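Side-chain contacts in nickel-dependent hydrogenase large subunit (Allochromatium vinosum, PDB 3MYR), which forms with its small subunit a [NiFe] hydrogenase that oxidises hydrogen, and probably recycles the hydrogen released by nitrogenase: residues R178-P181 with E182-L185; D449-I452 with A453-S457. All blocks are in the same frame, centred on the assembly; numbering follows the deposited sequence.

Contact 1: R178-P181 with E182-L185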
loop_
_atom_site.group_PDB
_atom_site.type_symbol
_atom_site.label_atom_id
_atom_site.label_comp_id
_atom_site.label_asym_id
_atom_site.label_seq_id
_atom_site.Cartn_x
_atom_site.Cartn_y
_atom_site.Cartn_z
ATOM N N ARG B 178 16.042 16.894 -16.751
ATOM C CA ARG B 178 16.408 18.286 -16.975
ATOM C C ARG B 178 17.103 18.964 -15.778
ATOM O O ARG B 178 17.638 20.070 -15.932
ATOM C CB ARG B 178 15.175 19.114 -17.398
ATOM C CG ARG B 178 14.284 18.570 -18.605
ATOM C CD ARG B 178 13.265 19.689 -18.825
ATOM N NE ARG B 178 11.837 19.485 -19.157
ATOM C CZ ARG B 178 11.469 18.854 -20.218
ATOM N NH1 ARG B 178 10.194 18.721 -20.542
ATOM N NH2 ARG B 178 12.433 18.243 -20.907
ATOM N N LEU B 179 17.017 18.371 -14.580
ATOM C CA LEU B 179 17.648 18.977 -13.374
ATOM C C LEU B 179 19.163 19.126 -13.501
ATOM O O LEU B 179 19.842 18.226 -13.989
ATOM C CB LEU B 179 17.315 18.175 -12.081
ATOM C CG LEU B 179 15.857 17.901 -11.756
ATOM C CD1 LEU B 179 15.769 17.045 -10.409
ATOM C CD2 LEU B 179 15.074 19.206 -11.633
ATOM N N PRO B 180 19.710 20.196 -12.952
ATOM C CA PRO B 180 21.179 20.299 -12.825
ATOM C C PRO B 180 21.723 19.228 -11.831
ATOM O O PRO B 180 20.983 18.738 -10.969
ATOM C CB PRO B 180 21.400 21.721 -12.232
ATOM C CG PRO B 180 20.125 21.970 -11.409
ATOM C CD PRO B 180 18.989 21.251 -12.209
ATOM N N PRO B 181 23.003 18.827 -11.994
ATOM C CA PRO B 181 23.653 17.857 -11.060
ATOM C C PRO B 181 23.342 18.124 -9.576
ATOM O O PRO B 181 22.984 17.180 -8.857
ATOM C CB PRO B 181 25.134 18.075 -11.311
ATOM C CG PRO B 181 25.204 18.403 -12.881
ATOM C CD PRO B 181 23.916 19.325 -13.053
ATOM N N GLU B 182 23.435 19.398 -9.145
ATOM C CA GLU B 182 23.126 19.813 -7.755
ATOM C C GLU B 182 21.721 19.416 -7.299
ATOM O O GLU B 182 21.540 18.953 -6.169
ATOM C CB GLU B 182 23.298 21.351 -7.602
ATOM C CG GLU B 182 24.763 21.781 -7.646
ATOM C CD GLU B 182 25.435 21.551 -9.055
ATOM O OE1 GLU B 182 26.713 21.264 -9.062
ATOM O OE2 GLU B 182 24.656 21.609 -10.115
ATOM N N ALA B 183 20.701 19.645 -8.139
ATOM C CA ALA B 183 19.361 19.295 -7.731
ATOM C C ALA B 183 19.246 17.765 -7.662
ATOM O O ALA B 183 18.533 17.221 -6.809
ATOM C CB ALA B 183 18.299 19.890 -8.730
ATOM N N ASN B 184 19.910 17.058 -8.581
ATOM C CA ASN B 184 19.831 15.589 -8.522
ATOM C C ASN B 184 20.440 15.081 -7.227
ATOM O O ASN B 184 19.896 14.150 -6.607
ATOM C CB ASN B 184 20.521 14.948 -9.730
ATOM C CG ASN B 184 19.730 15.177 -11.057
ATOM O OD1 ASN B 184 18.545 14.905 -11.108
ATOM N ND2 ASN B 184 20.412 15.592 -12.121
ATOM N N LEU B 185 21.606 15.633 -6.833
ATOM C CA LEU B 185 22.288 15.139 -5.619
ATOM C C LEU B 185 21.431 15.447 -4.388
ATOM O O LEU B 185 21.255 14.591 -3.542
ATOM C CB LEU B 185 23.737 15.735 -5.486
ATOM C CG LEU B 185 24.536 15.281 -4.237
ATOM C CD1 LEU B 185 24.595 13.701 -4.100
ATOM C CD2 LEU B 185 25.953 15.929 -4.215
HETATM O O HOH W 1 16.783 15.435 -14.039
HETATM O O HOH W 2 19.341 15.646 -14.900
#
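L179 packs against the first turn of helix 181-201, where its CB lies 3.9 Å from CB of A183. CG of L179 stands beside its own backbone N (chi1 -54°), which brings CD1 to 3.6 Å from OD1 of N184. The ring of P180 flanks the methyl of A183, its CD 3.8 Å from CB of A183. P180 is the N-cap residue: its carbonyl O takes a fairly straight bond from N184 N (3.1 Å, 162°) and a weak one from A183 N. One water joins L179 O (2.8 Å) to ND2 of N184 (3.0 Å), linking the amide to the incoming loop. E182 folds back at chi2 (67°) and sets OE2 over the face of the P181 ring, 3.7 Å from P181 N, while its OE1 accepts from D126 N. OD1 of N184 accepts from the backbone N of D118 and only weakly from a second water, held by L179 N. With an alanine at N184, D118 N would probably lose its acceptor and the bridging water be held by L179 O alone, with a gap beside L179. The turn thus pairs apolar packing with polar links between loop, helix and the D118-D126 region.

Contact 2: D449-I452 with A453-S457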
loop_
_atom_site.group_PDB
_atom_site.type_symbol
_atom_site.label_atom_id
_atom_site.label_comp_id
_atom_site.label_asym_id
_atom_site.label_seq_id
_atom_site.Cartn_x
_atom_site.Cartn_y
_atom_site.Cartn_z
ATOM N N ASP B 449 -4.868 17.133 20.119
ATOM C CA ASP B 449 -5.279 17.989 21.228
ATOM C C ASP B 449 -6.705 17.647 21.614
ATOM O O ASP B 449 -7.068 17.729 22.770
ATOM C CB ASP B 449 -5.235 19.492 20.849
ATOM C CG ASP B 449 -3.832 19.995 20.644
ATOM O OD1 ASP B 449 -2.858 19.349 21.178
ATOM O OD2 ASP B 449 -3.696 21.038 19.947
ATOM N N GLY B 450 -7.543 17.320 20.650
ATOM C CA GLY B 450 -8.951 17.036 20.974
ATOM C C GLY B 450 -9.059 15.703 21.723
ATOM O O GLY B 450 -9.914 15.551 22.612
ATOM N N LEU B 451 -8.178 14.753 21.402
ATOM C CA LEU B 451 -8.082 13.468 22.143
ATOM C C LEU B 451 -7.647 13.707 23.596
ATOM O O LEU B 451 -8.286 13.206 24.537
ATOM C CB LEU B 451 -7.114 12.488 21.424
ATOM C CG LEU B 451 -6.864 11.118 22.035
ATOM C CD1 LEU B 451 -8.164 10.249 22.161
ATOM C CD2 LEU B 451 -5.817 10.333 21.197
ATOM N N ILE B 452 -6.575 14.463 23.788
ATOM C CA ILE B 452 -6.084 14.764 25.126
ATOM C C ILE B 452 -7.185 15.485 25.940
ATOM O O ILE B 452 -7.457 15.109 27.108
ATOM C CB ILE B 452 -4.830 15.657 25.110
ATOM C CG1 ILE B 452 -3.650 14.954 24.419
ATOM C CG2 ILE B 452 -4.361 15.968 26.568
ATOM C CD1 ILE B 452 -3.428 13.550 24.937
ATOM N N ALA B 453 -7.875 16.439 25.305
ATOM C CA ALA B 453 -8.879 17.213 26.061
ATOM C C ALA B 453 -10.018 16.310 26.427
ATOM O O ALA B 453 -10.571 16.448 27.517
ATOM C CB ALA B 453 -9.375 18.422 25.264
ATOM N N ASN B 454 -10.381 15.386 25.528
ATOM C CA ASN B 454 -11.511 14.538 25.804
ATOM C C ASN B 454 -11.168 13.586 26.951
ATOM O O ASN B 454 -11.976 13.396 27.870
ATOM C CB ASN B 454 -11.975 13.751 24.573
ATOM C CG ASN B 454 -13.311 13.070 24.795
ATOM O OD1 ASN B 454 -13.469 11.845 24.519
ATOM N ND2 ASN B 454 -14.329 13.866 25.225
ATOM N N VAL B 455 -9.944 13.037 26.921
ATOM C CA VAL B 455 -9.494 12.150 27.990
ATOM C C VAL B 455 -9.403 12.899 29.334
ATOM O O VAL B 455 -9.966 12.445 30.345
ATOM C CB VAL B 455 -8.155 11.523 27.639
ATOM C CG1 VAL B 455 -7.527 10.866 28.869
ATOM C CG2 VAL B 455 -8.347 10.512 26.528
ATOM N N LYS B 456 -8.770 14.077 29.315
ATOM C CA LYS B 456 -8.695 14.964 30.472
ATOM C C LYS B 456 -10.086 15.296 31.108
ATOM O O LYS B 456 -10.243 15.275 32.312
ATOM C CB LYS B 456 -7.869 16.240 30.152
ATOM C CG LYS B 456 -7.732 17.109 31.347
ATOM C CD LYS B 456 -6.736 18.270 31.132
ATOM C CE LYS B 456 -6.735 19.087 32.433
ATOM N NZ LYS B 456 -5.617 20.038 32.455
ATOM N N SER B 457 -11.123 15.452 30.292
ATOM C CA SER B 457 -12.432 15.775 30.836
ATOM C C SER B 457 -13.171 14.524 31.418
ATOM O O SER B 457 -14.360 14.609 31.788
ATOM C CB SER B 457 -13.268 16.405 29.700
ATOM O OG SER B 457 -13.768 15.380 28.816
#
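L451 and V455, one turn apart near the end of helix 426-456, point to the same flank, and CD1 of L451 comes within 4.4 Å of CG2 of V455, a loose apolar touch. V455 sets CG2 beside its own N, where this methyl also lies 3.4 Å from the carbonyl O of L451. Both side chains meet I226, and L451 goes on to pack against I91 and L94 of helix 86-112, so this flank faces the protein interior. I452 and K456 leave the helix on another side: CB of K456 sits 3.3 Å from I452 O, and beyond it the lysine chain runs out extended. The backbone beneath is regular, with V455 N bonded to L451 O at 2.9 Å and K456 N to I452 O at 2.8 Å, the latter nearly straight at 171°. At the C-terminal end, S457 turns its hydroxyl back to donate to N454 O (2.8 Å), approaching tilted from the carbonyl plane. The chemistry thus divides round the helix: buried L451 joins it to helix 86-112, and both L451 and V455 to the loop at I226, whereas D449 and K456 are exposed and a serine hydroxyl serves a last-turn carbonyl.

How the contacts relate
Contact 1 joins the loop 178-180 to the start of helix 181-201; contact 2 lies at the close of helix 426-456. Their centres are 47 Å apart and their nearest atoms about 35 Å, so neither touches the other. Contact 1 lies about 27 Å and contact 2 about 30 Å from the centre of the chain, measured from contact centres. Both are away from the nickel-iron centre, bound in a pocket that includes C61, C64, C555 and C558, and from the magnesium site of E42, A506 and H561. The other subunit touches neither, and both are local features of the large subunit.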